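Local coordinates for protein IRMA (Escherichia coli CFT073, PDB 5EK5) that is a secreted, virulence-associated protein of fibronectin-like fold that probably mimics an interleukin receptor, at residues Q6-T14 against L106-Q114. Sequence-based numbering, arbitrary orientation.
Sequences QRYISIRNT and LPLSVFDPQ. With EDO (1,2-ethanediol), chain F.
In the fibronectin-like β-sandwich, I9-I11, the first part of strand 9-19, pairs in parallel with F111-P113, the latter closing one edge of the mixed sheet within the chain. The short strand follows a 3-10 turn at L108-V110, whose last carbonyl starts the pairing: I9 N donates almost straight (174°) to V110 O. D112 bonds through both backbone groups, its N to I9 O (2.6 Å) and its O from I11 N, and Q114 N reaches I11 O at 3.1 Å. On the face turned into the sandwich, I9 CG2 lies 4.0 Å from F111 CD1, the two side chains running side by side, while I11 CG2 meets the same ring atom; L42 and I44 of the second sheet pack beneath. Nearer the start of the chain, V110 CG1 sits 3.8 Å from I9 CG1. The other face carries S10 and D112. With CG anti to the backbone N (chi1 176°), Y8 turns the CE1 and OH side of its ring back to D112, whose OD2 lies in the ring plane at its edge; the OH donates to the anti lone pair of D112 OD2 at 2.6 Å. At the far end two waters, donating to Q114 OE1, bridge it to the backbone of N13; one of them also accepts from R12 NH1 at 3.2 Å.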
loop_
_atom_site.group_PDB
_atom_site.type_symbol
_atom_site.label_atom_id
_atom_site.label_comp_id
_atom_site.label_asym_id
_atom_site.label_seq_id
_atom_site.Cartn_x
_atom_site.Cartn_y
_atom_site.Cartn_z
ATOM N N GLN B 6 5.239 -19.772 -8.207
ATOM C CA GLN B 6 4.408 -19.912 -9.401
ATOM C C GLN B 6 3.735 -18.600 -9.818
ATOM O O GLN B 6 4.276 -17.847 -10.626
ATOM C CB GLN B 6 3.347 -20.998 -9.188
ATOM C CG GLN B 6 2.595 -20.912 -7.864
ATOM C CD GLN B 6 1.139 -21.325 -7.998
ATOM O OE1 GLN B 6 0.422 -20.836 -8.871
ATOM N NE2 GLN B 6 0.696 -22.227 -7.136
ATOM N N ARG B 7 2.557 -18.337 -9.258
ATOM C CA ARG B 7 1.780 -17.137 -9.546
ATOM C C ARG B 7 2.144 -16.086 -8.521
ATOM O O ARG B 7 2.926 -16.358 -7.620
ATOM C CB ARG B 7 0.271 -17.429 -9.519
ATOM C CG ARG B 7 -0.264 -18.237 -10.697
ATOM C CD ARG B 7 -1.657 -18.821 -10.409
ATOM N NE ARG B 7 -1.544 -19.912 -9.437
ATOM C CZ ARG B 7 -2.559 -20.580 -8.889
ATOM N NH1 ARG B 7 -3.811 -20.311 -9.225
ATOM N NH2 ARG B 7 -2.315 -21.536 -8.001
ATOM N N TYR B 8 1.577 -14.894 -8.652
ATOM C CA TYR B 8 1.929 -13.787 -7.772
ATOM C C TYR B 8 0.683 -13.190 -7.128
ATOM O O TYR B 8 -0.301 -12.891 -7.809
ATOM C CB TYR B 8 2.683 -12.714 -8.561
ATOM C CG TYR B 8 3.031 -11.451 -7.800
ATOM C CD1 TYR B 8 4.124 -11.401 -6.945
ATOM C CD2 TYR B 8 2.261 -10.305 -7.944
ATOM C CE1 TYR B 8 4.447 -10.234 -6.265
ATOM C CE2 TYR B 8 2.567 -9.142 -7.263
ATOM C CZ TYR B 8 3.658 -9.109 -6.425
ATOM O OH TYR B 8 3.954 -7.942 -5.757
ATOM N N ILE B 9 0.727 -13.039 -5.806
ATOM C CA ILE B 9 -0.264 -12.251 -5.082
ATOM C C ILE B 9 0.420 -11.323 -4.094
ATOM O O ILE B 9 0.953 -11.767 -3.077
ATOM C CB ILE B 9 -1.255 -13.130 -4.291
ATOM C CG1 ILE B 9 -1.984 -14.100 -5.214
ATOM C CG2 ILE B 9 -2.259 -12.263 -3.540
ATOM C CD1 ILE B 9 -2.775 -15.148 -4.474
ATOM N N SER B 10 0.386 -10.030 -4.383
ATOM C CA SER B 10 0.765 -9.047 -3.393
ATOM C C SER B 10 -0.434 -8.888 -2.474
ATOM O O SER B 10 -1.580 -8.948 -2.919
ATOM C CB SER B 10 1.154 -7.721 -4.040
ATOM O OG SER B 10 0.005 -7.034 -4.499
ATOM N N ILE B 11 -0.174 -8.693 -1.191
ATOM C CA ILE B 11 -1.255 -8.576 -0.233
ATOM C C ILE B 11 -0.883 -7.540 0.814
ATOM O O ILE B 11 0.232 -7.527 1.339
ATOM C CB ILE B 11 -1.586 -9.942 0.421
ATOM C CG1 ILE B 11 -2.746 -9.806 1.409
ATOM C CG2 ILE B 11 -0.357 -10.546 1.088
ATOM C CD1 ILE B 11 -3.322 -11.131 1.858
ATOM N N ARG B 12 -1.820 -6.641 1.077
ATOM C CA ARG B 12 -1.609 -5.579 2.041
ATOM C C ARG B 12 -2.916 -5.181 2.699
ATOM O O ARG B 12 -3.990 -5.351 2.123
ATOM C CB ARG B 12 -0.954 -4.371 1.362
ATOM C CG ARG B 12 -1.819 -3.688 0.309
ATOM C CD ARG B 12 -1.040 -2.593 -0.413
ATOM N NE ARG B 12 -1.865 -1.852 -1.363
ATOM C CZ ARG B 12 -2.498 -0.718 -1.084
ATOM N NH1 ARG B 12 -2.407 -0.181 0.125
ATOM N NH2 ARG B 12 -3.224 -0.117 -2.017
ATOM N N ASN B 13 -2.813 -4.645 3.907
ATOM C CA ASN B 13 -3.972 -4.165 4.634
ATOM C C ASN B 13 -4.271 -2.725 4.238
ATOM O O ASN B 13 -3.398 -1.859 4.315
ATOM C CB ASN B 13 -3.735 -4.277 6.139
ATOM C CG ASN B 13 -4.776 -3.547 6.948
ATOM O OD1 ASN B 13 -4.453 -2.657 7.735
ATOM N ND2 ASN B 13 -6.036 -3.923 6.769
ATOM N N THR B 14 -5.501 -2.475 3.802
ATOM C CA THR B 14 -5.857 -1.182 3.222
ATOM C C THR B 14 -6.810 -0.362 4.086
ATOM O O THR B 14 -6.954 0.843 3.874
ATOM C CB THR B 14 -6.498 -1.356 1.837
ATOM O OG1 THR B 14 -7.607 -2.260 1.936
ATOM C CG2 THR B 14 -5.481 -1.879 0.837
ATOM N N LEU B 106 -2.495 -23.956 -1.316
ATOM C CA LEU B 106 -1.762 -22.902 -2.006
ATOM C C LEU B 106 -0.429 -22.599 -1.328
ATOM O O LEU B 106 -0.394 -22.283 -0.138
ATOM C CB LEU B 106 -2.609 -21.633 -2.083
ATOM C CG LEU B 106 -1.983 -20.451 -2.818
ATOM C CD1 LEU B 106 -1.947 -20.720 -4.309
ATOM C CD2 LEU B 106 -2.751 -19.178 -2.512
ATOM N N PRO B 107 0.676 -22.713 -2.085
ATOM C CA PRO B 107 2.025 -22.395 -1.601
ATOM C C PRO B 107 2.125 -20.963 -1.088
ATOM O O PRO B 107 1.683 -20.037 -1.767
ATOM C CB PRO B 107 2.900 -22.591 -2.843
ATOM C CG PRO B 107 2.130 -23.532 -3.701
ATOM C CD PRO B 107 0.690 -23.187 -3.478
ATOM N N LEU B 108 2.702 -20.789 0.095
ATOM C CA LEU B 108 2.760 -19.480 0.733
ATOM C C LEU B 108 3.773 -18.561 0.050
ATOM O O LEU B 108 3.759 -17.347 0.259
ATOM C CB LEU B 108 3.098 -19.627 2.218
ATOM C CG LEU B 108 2.113 -20.440 3.063
ATOM C CD1 LEU B 108 2.351 -20.207 4.546
ATOM C CD2 LEU B 108 0.671 -20.117 2.692
ATOM N N SER B 109 4.648 -19.142 -0.766
ATOM C CA SER B 109 5.660 -18.373 -1.488
ATOM C C SER B 109 5.039 -17.452 -2.535
ATOM O O SER B 109 5.660 -16.481 -2.968
ATOM C CB SER B 109 6.669 -19.313 -2.151
ATOM O OG SER B 109 6.019 -20.260 -2.981
ATOM N N VAL B 110 3.811 -17.766 -2.934
ATOM C CA VAL B 110 3.071 -16.964 -3.901
ATOM C C VAL B 110 2.849 -15.540 -3.388
ATOM O O VAL B 110 2.878 -14.574 -4.155
ATOM C CB VAL B 110 1.705 -17.618 -4.225
ATOM C CG1 VAL B 110 0.780 -16.643 -4.943
ATOM C CG2 VAL B 110 1.903 -18.870 -5.056
ATOM N N PHE B 111 2.666 -15.413 -2.077
ATOM C CA PHE B 111 2.344 -14.125 -1.470
ATOM C C PHE B 111 3.512 -13.147 -1.436
ATOM O O PHE B 111 4.656 -13.522 -1.179
ATOM C CB PHE B 111 1.813 -14.327 -0.050
ATOM C CG PHE B 111 0.427 -14.896 0.000
ATOM C CD1 PHE B 111 -0.664 -14.120 -0.359
ATOM C CD2 PHE B 111 0.210 -16.200 0.413
ATOM C CE1 PHE B 111 -1.946 -14.639 -0.315
ATOM C CE2 PHE B 111 -1.070 -16.724 0.461
ATOM C CZ PHE B 111 -2.148 -15.944 0.097
ATOM N N ASP B 112 3.199 -11.883 -1.700
ATOM C CA ASP B 112 4.155 -10.795 -1.558
ATOM C C ASP B 112 3.598 -9.810 -0.533
ATOM O O ASP B 112 3.022 -8.787 -0.899
ATOM C CB ASP B 112 4.383 -10.112 -2.906
ATOM C CG ASP B 112 5.503 -9.098 -2.870
ATOM O OD1 ASP B 112 6.315 -9.148 -1.930
ATOM O OD2 ASP B 112 5.569 -8.246 -3.781
ATOM N N PRO B 113 3.777 -10.115 0.761
ATOM C CA PRO B 113 3.129 -9.391 1.859
ATOM C C PRO B 113 3.739 -8.024 2.150
ATOM O O PRO B 113 4.915 -7.812 1.884
ATOM C CB PRO B 113 3.344 -10.325 3.049
ATOM C CG PRO B 113 4.654 -10.961 2.756
ATOM C CD PRO B 113 4.684 -11.164 1.261
ATOM N N GLN B 114 2.948 -7.110 2.699
ATOM C CA GLN B 114 3.496 -5.857 3.202
ATOM C C GLN B 114 4.059 -6.054 4.607
ATOM O O GLN B 114 3.352 -5.838 5.593
ATOM C CB GLN B 114 2.432 -4.757 3.195
ATOM C CG GLN B 114 3.023 -3.366 3.315
ATOM C CD GLN B 114 1.995 -2.253 3.330
ATOM O OE1 GLN B 114 0.832 -2.459 3.671
ATOM N NE2 GLN B 114 2.422 -1.061 2.926
HETATM C C1 EDO F . 7.702 -8.608 0.690
HETATM O O1 EDO F . 7.818 -8.996 2.032
HETATM C C2 EDO F . 7.699 -7.084 0.606
HETATM O O2 EDO F . 6.609 -6.691 -0.181
HETATM O O HOH W 1 -0.908 -0.936 2.796
HETATM O O HOH W 2 -0.324 -4.301 4.975
#